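PDB 6F4V: kallistatin from Homo sapiens, which inhibits tissue kallikrein as a serpin, forming a stable equimolar complex with the protease and being cleaved at its reactive site. Local coordinates for residues Thr144-Asp158 against Thr329-Phe341. Sequence-based numbering, arbitrary orientation.
Sequences TRGKIVDLVSELKKD and TEAAAATSFAIKF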
loop_
_atom_site.group_PDB
_atom_site.type_symbol
_atom_site.label_atom_id
_atom_site.label_comp_id
_atom_site.label_asym_id
_atom_site.label_seq_id
_atom_site.Cartn_x
_atom_site.Cartn_y
_atom_site.Cartn_z
ATOM N N THR A 144 -1.230 -13.118 5.260
ATOM C CA THR A 144 -1.155 -11.865 5.998
ATOM C C THR A 144 -1.197 -12.038 7.517
ATOM O O THR A 144 -1.443 -11.080 8.240
ATOM C CB THR A 144 -2.230 -10.869 5.501
ATOM O OG1 THR A 144 -3.541 -11.440 5.595
ATOM C CG2 THR A 144 -1.948 -10.516 4.059
ATOM N N ARG A 145 -0.875 -13.249 7.994
ATOM C CA ARG A 145 -0.903 -13.575 9.442
ATOM C C ARG A 145 -2.184 -13.137 10.119
ATOM O O ARG A 145 -2.165 -12.529 11.197
ATOM C CB ARG A 145 0.309 -12.998 10.149
ATOM C CG ARG A 145 1.617 -13.450 9.527
ATOM C CD ARG A 145 2.765 -13.427 10.537
ATOM N NE ARG A 145 4.030 -13.771 9.871
ATOM C CZ ARG A 145 4.495 -15.009 9.678
ATOM N NH1 ARG A 145 3.824 -16.091 10.102
ATOM N NH2 ARG A 145 5.657 -15.173 9.050
ATOM N N GLY A 146 -3.296 -13.390 9.430
ATOM C CA GLY A 146 -4.612 -13.111 9.947
ATOM C C GLY A 146 -5.162 -11.717 9.770
ATOM O O GLY A 146 -6.312 -11.469 10.125
ATOM N N LYS A 147 -4.360 -10.795 9.221
ATOM C CA LYS A 147 -4.745 -9.397 9.155
ATOM C C LYS A 147 -5.739 -9.036 8.056
ATOM O O LYS A 147 -6.601 -8.195 8.265
ATOM C CB LYS A 147 -3.498 -8.517 9.004
ATOM C CG LYS A 147 -2.504 -8.629 10.158
ATOM C CD LYS A 147 -3.133 -8.519 11.541
ATOM C CE LYS A 147 -3.830 -7.200 11.721
ATOM N NZ LYS A 147 -4.348 -7.013 13.097
ATOM N N ILE A 148 -5.592 -9.620 6.878
ATOM C CA ILE A 148 -6.518 -9.338 5.771
ATOM C C ILE A 148 -7.522 -10.475 5.613
ATOM O O ILE A 148 -7.206 -11.530 5.069
ATOM C CB ILE A 148 -5.800 -9.065 4.438
ATOM C CG1 ILE A 148 -4.722 -7.992 4.612
ATOM C CG2 ILE A 148 -6.846 -8.687 3.393
ATOM C CD1 ILE A 148 -5.191 -6.662 5.170
ATOM N N VAL A 149 -8.731 -10.199 6.083
ATOM C CA VAL A 149 -9.866 -11.123 6.128
ATOM C C VAL A 149 -10.909 -10.652 5.087
ATOM O O VAL A 149 -11.158 -9.446 4.930
ATOM C CB VAL A 149 -10.498 -11.103 7.560
ATOM C CG1 VAL A 149 -11.525 -12.222 7.751
ATOM C CG2 VAL A 149 -9.411 -11.279 8.629
ATOM N N ASP A 150 -11.502 -11.603 4.391
ATOM C CA ASP A 150 -12.572 -11.364 3.435
ATOM C C ASP A 150 -12.170 -10.371 2.328
ATOM O O ASP A 150 -12.905 -9.437 1.999
ATOM C CB ASP A 150 -13.879 -10.966 4.162
ATOM C CG ASP A 150 -14.346 -12.038 5.194
ATOM O OD1 ASP A 150 -14.096 -13.266 5.002
ATOM O OD2 ASP A 150 -14.967 -11.637 6.212
ATOM N N LEU A 151 -10.982 -10.569 1.762
ATOM C CA LEU A 151 -10.515 -9.691 0.693
ATOM C C LEU A 151 -11.553 -9.620 -0.433
ATOM O O LEU A 151 -11.979 -8.532 -0.840
ATOM C CB LEU A 151 -9.185 -10.155 0.116
ATOM C CG LEU A 151 -8.710 -9.376 -1.122
ATOM C CD1 LEU A 151 -8.535 -7.889 -0.802
ATOM C CD2 LEU A 151 -7.458 -9.976 -1.718
ATOM N N VAL A 152 -11.908 -10.790 -0.948
ATOM C CA VAL A 152 -12.876 -10.888 -2.027
ATOM C C VAL A 152 -14.277 -10.952 -1.386
ATOM O O VAL A 152 -14.678 -11.999 -0.876
ATOM C CB VAL A 152 -12.581 -12.116 -2.905
ATOM C CG1 VAL A 152 -13.641 -12.270 -3.987
ATOM C CG2 VAL A 152 -11.206 -11.989 -3.521
ATOM N N SER A 153 -14.987 -9.826 -1.404
ATOM C CA SER A 153 -16.323 -9.707 -0.778
ATOM C C SER A 153 -17.503 -10.028 -1.712
ATOM O O SER A 153 -18.626 -10.146 -1.232
ATOM C CB SER A 153 -16.498 -8.302 -0.209
ATOM O OG SER A 153 -16.179 -7.341 -1.198
ATOM N N GLU A 154 -17.252 -10.112 -3.030
ATOM C CA GLU A 154 -18.224 -10.569 -4.047
ATOM C C GLU A 154 -17.469 -11.368 -5.085
ATOM O O GLU A 154 -16.291 -11.077 -5.355
ATOM C CB GLU A 154 -18.812 -9.416 -4.868
ATOM C CG GLU A 154 -19.445 -8.274 -4.135
ATOM C CD GLU A 154 -19.727 -7.100 -5.060
ATOM O OE1 GLU A 154 -19.660 -5.943 -4.569
ATOM O OE2 GLU A 154 -19.998 -7.332 -6.274
ATOM N N LEU A 155 -18.165 -12.303 -5.727
ATOM C CA LEU A 155 -17.603 -13.065 -6.831
ATOM C C LEU A 155 -18.747 -13.507 -7.747
ATOM O O LEU A 155 -19.646 -14.214 -7.295
ATOM C CB LEU A 155 -16.847 -14.283 -6.287
ATOM C CG LEU A 155 -16.024 -15.097 -7.279
ATOM C CD1 LEU A 155 -14.866 -14.257 -7.798
ATOM C CD2 LEU A 155 -15.522 -16.380 -6.632
ATOM N N LYS A 156 -18.730 -13.082 -9.009
ATOM C CA LYS A 156 -19.780 -13.482 -9.959
ATOM C C LYS A 156 -19.573 -14.916 -10.438
ATOM O O LYS A 156 -18.444 -15.434 -10.428
ATOM C CB LYS A 156 -19.825 -12.526 -11.148
ATOM C CG LYS A 156 -20.140 -11.086 -10.774
ATOM C CD LYS A 156 -20.479 -10.252 -12.007
ATOM C CE LYS A 156 -21.206 -8.962 -11.638
ATOM N NZ LYS A 156 -20.385 -8.071 -10.767
ATOM N N LYS A 157 -20.659 -15.564 -10.871
ATOM C CA LYS A 157 -20.595 -16.977 -11.291
ATOM C C LYS A 157 -19.873 -17.182 -12.622
ATOM O O LYS A 157 -19.448 -18.289 -12.917
ATOM C CB LYS A 157 -22.004 -17.618 -11.355
ATOM C CG LYS A 157 -22.667 -17.828 -9.987
ATOM C CD LYS A 157 -24.096 -18.377 -10.077
ATOM C CE LYS A 157 -24.196 -19.717 -10.808
ATOM N NZ LYS A 157 -23.208 -20.736 -10.346
ATOM N N ASP A 158 -19.736 -16.117 -13.414
ATOM C CA ASP A 158 -19.051 -16.169 -14.720
ATOM C C ASP A 158 -17.559 -15.745 -14.666
ATOM O O ASP A 158 -16.950 -15.451 -15.696
ATOM C CB ASP A 158 -19.819 -15.311 -15.746
ATOM C CG ASP A 158 -20.082 -13.884 -15.263
ATOM O OD1 ASP A 158 -19.840 -13.592 -14.073
ATOM O OD2 ASP A 158 -20.554 -13.056 -16.073
ATOM N N THR A 329 5.796 -1.724 14.205
ATOM C CA THR A 329 4.640 -1.608 13.315
ATOM C C THR A 329 4.382 -2.918 12.613
ATOM O O THR A 329 5.318 -3.568 12.170
ATOM C CB THR A 329 4.937 -0.524 12.225
ATOM O OG1 THR A 329 5.117 0.738 12.863
ATOM C CG2 THR A 329 3.831 -0.409 11.193
ATOM N N GLU A 330 3.102 -3.272 12.485
ATOM C CA GLU A 330 2.653 -4.336 11.631
ATOM C C GLU A 330 1.697 -3.736 10.599
ATOM O O GLU A 330 0.780 -2.991 10.947
ATOM C CB GLU A 330 1.931 -5.426 12.409
ATOM C CG GLU A 330 1.513 -6.626 11.565
ATOM C CD GLU A 330 0.590 -7.564 12.337
ATOM O OE1 GLU A 330 -0.313 -7.054 13.016
ATOM O OE2 GLU A 330 0.761 -8.780 12.246
ATOM N N ALA A 331 1.958 -4.038 9.345
ATOM C CA ALA A 331 1.093 -3.562 8.239
ATOM C C ALA A 331 0.897 -4.675 7.227
ATOM O O ALA A 331 1.819 -5.427 6.924
ATOM C CB ALA A 331 1.676 -2.293 7.613
ATOM N N ALA A 332 -0.335 -4.822 6.736
ATOM C CA ALA A 332 -0.645 -5.812 5.775
ATOM C C ALA A 332 -1.614 -5.261 4.743
ATOM O O ALA A 332 -2.346 -4.309 5.000
ATOM C CB ALA A 332 -1.215 -7.060 6.443
ATOM N N ALA A 333 -1.585 -5.867 3.566
ATOM C CA ALA A 333 -2.516 -5.499 2.509
ATOM C C ALA A 333 -2.611 -6.585 1.477
ATOM O O ALA A 333 -1.737 -7.447 1.352
ATOM C CB ALA A 333 -2.119 -4.180 1.858
ATOM N N ALA A 334 -3.701 -6.552 0.730
ATOM C CA ALA A 334 -3.856 -7.420 -0.405
ATOM C C ALA A 334 -4.749 -6.800 -1.459
ATOM O O ALA A 334 -5.562 -5.938 -1.156
ATOM C CB ALA A 334 -4.417 -8.752 0.060
ATOM N N THR A 335 -4.580 -7.266 -2.693
ATOM C CA THR A 335 -5.327 -6.769 -3.849
ATOM C C THR A 335 -5.814 -7.959 -4.633
ATOM O O THR A 335 -5.055 -8.898 -4.857
ATOM C CB THR A 335 -4.392 -5.937 -4.769
ATOM O OG1 THR A 335 -3.832 -4.861 -4.025
ATOM C CG2 THR A 335 -5.132 -5.388 -5.982
ATOM N N SER A 336 -7.083 -7.926 -5.033
ATOM C CA SER A 336 -7.648 -8.916 -5.934
ATOM C C SER A 336 -8.047 -8.272 -7.266
ATOM O O SER A 336 -8.355 -7.070 -7.325
ATOM C CB SER A 336 -8.870 -9.575 -5.307
ATOM O OG SER A 336 -9.956 -8.685 -5.246
ATOM N N PHE A 337 -8.071 -9.090 -8.310
ATOM C CA PHE A 337 -8.615 -8.682 -9.604
ATOM C C PHE A 337 -9.268 -9.886 -10.269
ATOM O O PHE A 337 -8.576 -10.841 -10.588
ATOM C CB PHE A 337 -7.530 -8.127 -10.514
ATOM C CG PHE A 337 -8.071 -7.387 -11.695
ATOM C CD1 PHE A 337 -8.507 -8.045 -12.838
ATOM C CD2 PHE A 337 -8.202 -6.030 -11.640
ATOM C CE1 PHE A 337 -9.033 -7.303 -13.903
ATOM C CE2 PHE A 337 -8.713 -5.310 -12.695
ATOM C CZ PHE A 337 -9.138 -5.942 -13.816
ATOM N N ALA A 338 -10.579 -9.802 -10.501
ATOM C CA ALA A 338 -11.357 -10.887 -11.065
ATOM C C ALA A 338 -11.645 -10.598 -12.536
ATOM O O ALA A 338 -11.880 -9.441 -12.930
ATOM C CB ALA A 338 -12.644 -11.070 -10.274
ATOM N N ILE A 339 -11.591 -11.666 -13.342
ATOM C CA ILE A 339 -11.777 -11.613 -14.783
ATOM C C ILE A 339 -12.948 -12.519 -15.099
ATOM O O ILE A 339 -12.981 -13.657 -14.625
ATOM C CB ILE A 339 -10.564 -12.196 -15.529
ATOM C CG1 ILE A 339 -9.273 -11.500 -15.147
ATOM C CG2 ILE A 339 -10.761 -12.155 -17.041
ATOM C CD1 ILE A 339 -9.202 -10.086 -15.617
ATOM N N LYS A 340 -13.898 -12.021 -15.891
ATOM C CA LYS A 340 -15.082 -12.809 -16.270
ATOM C C LYS A 340 -15.189 -12.913 -17.789
ATOM O O LYS A 340 -14.429 -12.287 -18.521
ATOM C CB LYS A 340 -16.345 -12.176 -15.684
ATOM C CG LYS A 340 -16.675 -10.815 -16.264
ATOM C CD LYS A 340 -17.870 -10.191 -15.589
ATOM C CE LYS A 340 -18.351 -8.988 -16.398
ATOM N NZ LYS A 340 -18.855 -7.905 -15.530
ATOM N N PHE A 341 -16.163 -13.686 -18.247
ATOM C CA PHE A 341 -16.458 -13.801 -19.685
ATOM C C PHE A 341 -17.951 -13.586 -19.959
ATOM O O PHE A 341 -18.751 -13.254 -19.074
ATOM C CB PHE A 341 -15.981 -15.147 -20.228
ATOM C CG PHE A 341 -16.904 -16.294 -19.921
ATOM C CD1 PHE A 341 -17.050 -16.768 -18.616
ATOM C CD2 PHE A 341 -17.631 -16.909 -20.941
ATOM C CE1 PHE A 341 -17.904 -17.829 -18.326
ATOM C CE2 PHE A 341 -18.479 -17.971 -20.659
ATOM C CZ PHE A 341 -18.621 -18.428 -19.349
ATOM O OXT PHE A 341 -18.384 -13.736 -21.104
HETATM O O HOH W 1 -0.660 -10.881 13.047
HETATM O O HOH W 2 -2.128 -7.092 14.785
HETATM O O HOH W 3 -18.583 -7.620 -12.742
#
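Lys147 curls over the carboxylate of Glu330. Its CB rests on Ala332 CB at 3.7 Å, CG lies about equally far from both Glu330 oxygens, and CD comes to 3.5 Å from Glu330 OE1. Bends at chi2 (-48°) and chi3 (-60°) keep the chain beside that oxygen, with CE following. NZ stops 4.0 Å from Glu330 OE1, too far for a salt bridge, and a water joins the two. A second water links Glu330 OE2 to Arg145 O, while Tyr168 OH is also hydrogen-bonded to OE2. With an alanine here in place of Lys147, the water on Glu330 OE1 would probably lose its amine partner, and the carboxylate the methylenes and the nearest positive charge beside it.

Strand 328-340 lies between strands 159-172 and 312-324 of the main sheet, consistent with the inserted reactive-centre loop of a cleaved serpin, the chain ending at Phe341. Thr144-Asp158, which follows helix 129-143, runs along the face of this strand, in the same direction. Small residues suit the strand here: Ala332 and Ala334 admit the branched side chains of Ile148 and Leu151, with Leu151 CD2 3.7 Å from Ala334 CB. Val152 CG2 packs on Ser336 CB at 3.8 Å, while Ser336 OG is hydrogen-bonded to Phe317 N. Near the strand's end, Phe341 N donates to Asp158 O (3.2 Å, 152° at the hydrogen). A third water accepts from both Lys156 NZ and Lys340 NZ, bridging two like charges 5.0 Å apart.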